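Local atomic coordinates of 2-dehydropantoate 2-reductase (Porphyromonas gingivalis, PDB entry 2QYT), a protein that probably catalyses the NADPH-dependent reduction of ketopantoate to pantoate, the second step from 3-methyl-2-oxobutanoate towards pantothenate. Residues A47-E50 / A51-A55; E235-A238 / E239-A243. One frame throughout, in Å; residues are numbered along the deposited sequence.

In the fold
Contact 1 (47-50 with 51-55) and contact 2 (235-238 with 239-243) are both single-helix contacts, between residues three and four positions apart. They share no element of structure. Contact 1 lies on helix 46-55 of the Rossmann-type nucleotide-binding part, contact 2 on helix 227-244 of the C-terminal, largely helical part. Their centres are about 44 Å apart, on opposite sides of the chain's centre. Contact 1 is partly buried: His48, Leu49 and Ile52 are buried, while Glu50 and Arg53 form a long salt bridge at the surface. Contact 2 is mostly buried. Valine and phenylalanine pack there, and a water joins an arginine to the backbone.

Contact 1: A47-E50 / A51-A55; sequences AHLE and AIRAA
Arg53 folds back across Leu49, one turn earlier in the same helix, with Glu50 at the edge of its guanidinium. Arg53 CB lies 3.8 Å from Leu49 O. Arg53 CG comes closer, to 3.3 Å from Leu49 O, and also meets Leu49 CD1. CD stays beside the same methyl. The chain bends at chi2 (-135°) and chi3 (-105°), which carries the guanidinium across the leucine. Leu49 CD1 sits over the centre of one face of the Arg53 guanidinium, 3.7 Å from its plane. At the tip, Arg53 NH2 lies 3.6 Å from Leu49 CD2. The salt bridge from Glu50 OE2 to Arg53 NH2 is long, at 3.7 Å. The carboxylate and guanidinium planes are 64° apart, so the two groups do not pair flat. Arg53 NH1 also makes a weak hydrogen bond to Val74 O.

On another side of the helix, Ile52 CD1 makes a CH-pi contact with the face of His48. Ile52 CD1 stands 4.0 Å from the centroid of the His48 ring, almost on the ring normal. The ring is also held at both nitrogens: NE2 bonds to Leu16 O and ND1 to Gly150 N. These two bonds fix its rotation. A sulfate ion, probably from the crystallisation liquor, lies close to the His48 side chain.

Backbone hydrogen bonds of the i to i+4 type run through the segment, such as Ile52 N to His48 O. Helix 46-55 follows strand 38-43 of the parallel sheet. Leu49, Ile52 and Arg53 pack on edge strand 73-75, and Ala47 and Ala51 touch Pro149 in a loop.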
loop_
_atom_site.group_PDB
_atom_site.type_symbol
_atom_site.label_atom_id
_atom_site.label_comp_id
_atom_site.label_asym_id
_atom_site.label_seq_id
_atom_site.Cartn_x
_atom_site.Cartn_y
_atom_site.Cartn_z
ATOM N N ALA A 47 -18.129 12.823 -5.842
ATOM C CA ALA A 47 -18.749 12.098 -6.955
ATOM C C ALA A 47 -18.588 10.617 -6.859
ATOM O O ALA A 47 -19.499 9.877 -7.209
ATOM C CB ALA A 47 -18.210 12.605 -8.317
ATOM N N HIS A 48 -17.418 10.178 -6.418
ATOM C CA HIS A 48 -17.170 8.767 -6.191
ATOM C C HIS A 48 -18.200 8.240 -5.161
ATOM O O HIS A 48 -18.988 7.348 -5.466
ATOM C CB HIS A 48 -15.743 8.584 -5.712
ATOM C CG HIS A 48 -15.255 7.171 -5.745
ATOM N ND1 HIS A 48 -15.579 6.286 -6.762
ATOM C CD2 HIS A 48 -14.424 6.503 -4.912
ATOM C CE1 HIS A 48 -14.968 5.133 -6.544
ATOM N NE2 HIS A 48 -14.298 5.226 -5.403
ATOM N N LEU A 49 -18.216 8.834 -3.976
ATOM C CA LEU A 49 -19.259 8.555 -2.979
ATOM C C LEU A 49 -20.667 8.604 -3.568
ATOM O O LEU A 49 -21.459 7.667 -3.366
ATOM C CB LEU A 49 -19.170 9.516 -1.777
ATOM C CG LEU A 49 -20.356 9.495 -0.795
ATOM C CD1 LEU A 49 -20.399 8.112 -0.095
ATOM C CD2 LEU A 49 -20.238 10.606 0.246
ATOM N N GLU A 50 -21.004 9.674 -4.292
ATOM C CA GLU A 50 -22.371 9.775 -4.838
ATOM C C GLU A 50 -22.742 8.685 -5.870
ATOM O O GLU A 50 -23.884 8.187 -5.859
ATOM C CB GLU A 50 -22.701 11.196 -5.337
ATOM C CG GLU A 50 -22.910 12.203 -4.138
ATOM C CD GLU A 50 -23.898 11.677 -2.998
ATOM O OE1 GLU A 50 -25.067 11.311 -3.352
ATOM O OE2 GLU A 50 -23.505 11.627 -1.768
ATOM N N ALA A 51 -21.793 8.315 -6.742
ATOM C CA ALA A 51 -22.032 7.288 -7.751
ATOM C C ALA A 51 -22.198 5.901 -7.106
ATOM O O ALA A 51 -22.993 5.083 -7.571
ATOM C CB ALA A 51 -20.893 7.245 -8.744
ATOM N N ILE A 52 -21.407 5.627 -6.079
ATOM C CA ILE A 52 -21.514 4.389 -5.283
ATOM C C ILE A 52 -22.906 4.318 -4.662
ATOM O O ILE A 52 -23.560 3.300 -4.823
ATOM C CB ILE A 52 -20.435 4.326 -4.213
ATOM C CG1 ILE A 52 -19.064 4.215 -4.906
ATOM C CG2 ILE A 52 -20.637 3.154 -3.254
ATOM C CD1 ILE A 52 -17.920 4.244 -3.964
ATOM N N ARG A 53 -23.378 5.406 -4.038
ATOM C CA ARG A 53 -24.693 5.347 -3.371
ATOM C C ARG A 53 -25.809 5.133 -4.392
ATOM O O ARG A 53 -26.785 4.440 -4.107
ATOM C CB ARG A 53 -24.982 6.565 -2.439
ATOM C CG ARG A 53 -23.873 6.769 -1.376
ATOM C CD ARG A 53 -24.280 7.059 0.084
ATOM N NE ARG A 53 -24.073 8.457 0.414
ATOM C CZ ARG A 53 -23.682 8.974 1.583
ATOM N NH1 ARG A 53 -23.424 8.246 2.671
ATOM N NH2 ARG A 53 -23.559 10.287 1.640
ATOM N N ALA A 54 -25.690 5.761 -5.558
ATOM C CA ALA A 54 -26.703 5.634 -6.604
ATOM C C ALA A 54 -26.745 4.225 -7.227
ATOM O O ALA A 54 -27.831 3.703 -7.531
ATOM C CB ALA A 54 -26.494 6.712 -7.689
ATOM N N ALA A 55 -25.572 3.619 -7.424
ATOM C CA ALA A 55 -25.503 2.263 -7.957
ATOM C C ALA A 55 -25.823 1.246 -6.859
ATOM O O ALA A 55 -26.023 0.075 -7.136
ATOM C CB ALA A 55 -24.124 1.967 -8.566
#

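Contact 2: E235-A238 / E239-A243; sequences EEVA and ELFRA
Four successive i to i+4 backbone hydrogen bonds, from Glu239 N to Glu235 O through Arg242 N to Ala238 O, make this a regular alpha-helical segment. Val237 and Phe241 meet on one side, with Val237 CG2 3.7 Å from Phe241 CE1. Val237 O reaches the ring at its edge and in its plane, 3.0 Å from Phe241 CD1. The same oxygen accepts the hydrogen bond of Phe241 N.

On another side, the Arg242 chain bends at chi3 (-70°) and returns toward Ala238. Arg242 NH2 lies 3.6 Å from Ala238 CB, and Ala238 O sits over the centre of one guanidinium face. A water accepts a hydrogen bond from Arg242 NH1 at 2.9 Å. The same water appears to donate one to Glu235 O, though at 2.5 Å the distance from the water oxygen to Glu235 O is unusually short. Glu235 O also accepts from Glu239 N.

The Glu236 carboxylate bonds to the backbone amides of Met303 and Tyr304, at the start of helix 302-309. Val237 and Phe241 pack on helix 194-215, and Leu240 on helix 288-296. Helix 227-244 thus joins these three helices in the C-terminal domain of the 6-phosphogluconate dehydrogenase type, which follows the Rossmann domain in ketopantoate reductases.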
loop_
_atom_site.group_PDB
_atom_site.type_symbol
_atom_site.label_atom_id
_atom_site.label_comp_id
_atom_site.label_asym_id
_atom_site.label_seq_id
_atom_site.Cartn_x
_atom_site.Cartn_y
_atom_site.Cartn_z
ATOM N N GLU A 235 22.294 -0.126 -6.331
ATOM C CA GLU A 235 23.356 -0.244 -5.324
ATOM C C GLU A 235 23.215 0.819 -4.241
ATOM O O GLU A 235 23.484 0.550 -3.065
ATOM C CB GLU A 235 24.744 -0.135 -5.963
ATOM C CG GLU A 235 25.207 -1.370 -6.744
ATOM C CD GLU A 235 26.636 -1.229 -7.276
ATOM O OE1 GLU A 235 27.218 -2.273 -7.679
ATOM O OE2 GLU A 235 27.187 -0.091 -7.303
ATOM N N GLU A 236 22.787 2.013 -4.651
ATOM C CA GLU A 236 22.624 3.143 -3.751
ATOM C C GLU A 236 21.483 2.935 -2.731
ATOM O O GLU A 236 21.718 3.022 -1.514
ATOM C CB GLU A 236 22.431 4.436 -4.550
ATOM C CG GLU A 236 23.737 5.108 -4.916
ATOM C CD GLU A 236 23.560 6.346 -5.772
ATOM O OE1 GLU A 236 22.418 6.858 -5.859
ATOM O OE2 GLU A 236 24.575 6.805 -6.361
ATOM N N VAL A 237 20.277 2.665 -3.238
ATOM C CA VAL A 237 19.114 2.352 -2.413
ATOM C C VAL A 237 19.408 1.147 -1.515
ATOM O O VAL A 237 19.000 1.126 -0.349
ATOM C CB VAL A 237 17.781 2.175 -3.276
ATOM C CG1 VAL A 237 17.665 0.792 -3.927
ATOM C CG2 VAL A 237 16.512 2.504 -2.426
ATOM N N ALA A 238 20.137 0.165 -2.047
ATOM C CA ALA A 238 20.493 -1.039 -1.291
ATOM C C ALA A 238 21.476 -0.722 -0.179
ATOM O O ALA A 238 21.299 -1.205 0.948
ATOM C CB ALA A 238 21.037 -2.124 -2.192
ATOM N N GLU A 239 22.481 0.104 -0.493
ATOM C CA GLU A 239 23.432 0.626 0.495
ATOM C C GLU A 239 22.722 1.424 1.593
ATOM O O GLU A 239 23.050 1.269 2.771
ATOM C CB GLU A 239 24.499 1.500 -0.183
ATOM C CG GLU A 239 25.718 1.832 0.684
ATOM C CD GLU A 239 26.744 2.713 -0.030
ATOM O OE1 GLU A 239 26.507 3.128 -1.196
ATOM O OE2 GLU A 239 27.796 2.993 0.590
ATOM N N LEU A 240 21.767 2.273 1.194
ATOM C CA LEU A 240 20.972 3.072 2.141
ATOM C C LEU A 240 20.310 2.169 3.176
ATOM O O LEU A 240 20.474 2.361 4.385
ATOM C CB LEU A 240 19.893 3.909 1.427
ATOM C CG LEU A 240 18.918 4.730 2.309
ATOM C CD1 LEU A 240 18.404 5.929 1.569
ATOM C CD2 LEU A 240 17.733 3.947 2.847
ATOM N N PHE A 241 19.566 1.188 2.676
ATOM C CA PHE A 241 18.822 0.283 3.524
ATOM C C PHE A 241 19.743 -0.604 4.346
ATOM O O PHE A 241 19.503 -0.816 5.543
ATOM C CB PHE A 241 17.786 -0.499 2.707
ATOM C CG PHE A 241 16.545 0.301 2.414
ATOM C CD1 PHE A 241 16.503 1.192 1.348
ATOM C CD2 PHE A 241 15.433 0.204 3.235
ATOM C CE1 PHE A 241 15.371 1.965 1.095
ATOM C CE2 PHE A 241 14.292 0.969 2.986
ATOM C CZ PHE A 241 14.268 1.849 1.909
ATOM N N ARG A 242 20.821 -1.070 3.714
ATOM C CA ARG A 242 21.864 -1.843 4.396
ATOM C C ARG A 242 22.459 -1.079 5.579
ATOM O O ARG A 242 22.969 -1.686 6.520
ATOM C CB ARG A 242 22.957 -2.273 3.414
ATOM C CG ARG A 242 23.548 -3.634 3.732
ATOM C CD ARG A 242 24.547 -4.086 2.690
ATOM N NE ARG A 242 23.924 -4.422 1.408
ATOM C CZ ARG A 242 24.251 -3.864 0.243
ATOM N NH1 ARG A 242 25.200 -2.933 0.184
ATOM N NH2 ARG A 242 23.630 -4.246 -0.869
ATOM N N ALA A 243 22.362 0.249 5.532
ATOM C CA ALA A 243 22.826 1.104 6.619
ATOM C C ALA A 243 21.822 1.260 7.766
ATOM O O ALA A 243 22.195 1.111 8.933
ATOM C CB ALA A 243 23.242 2.467 6.083
HETATM O O HOH W 1 25.174 -1.095 -2.096
#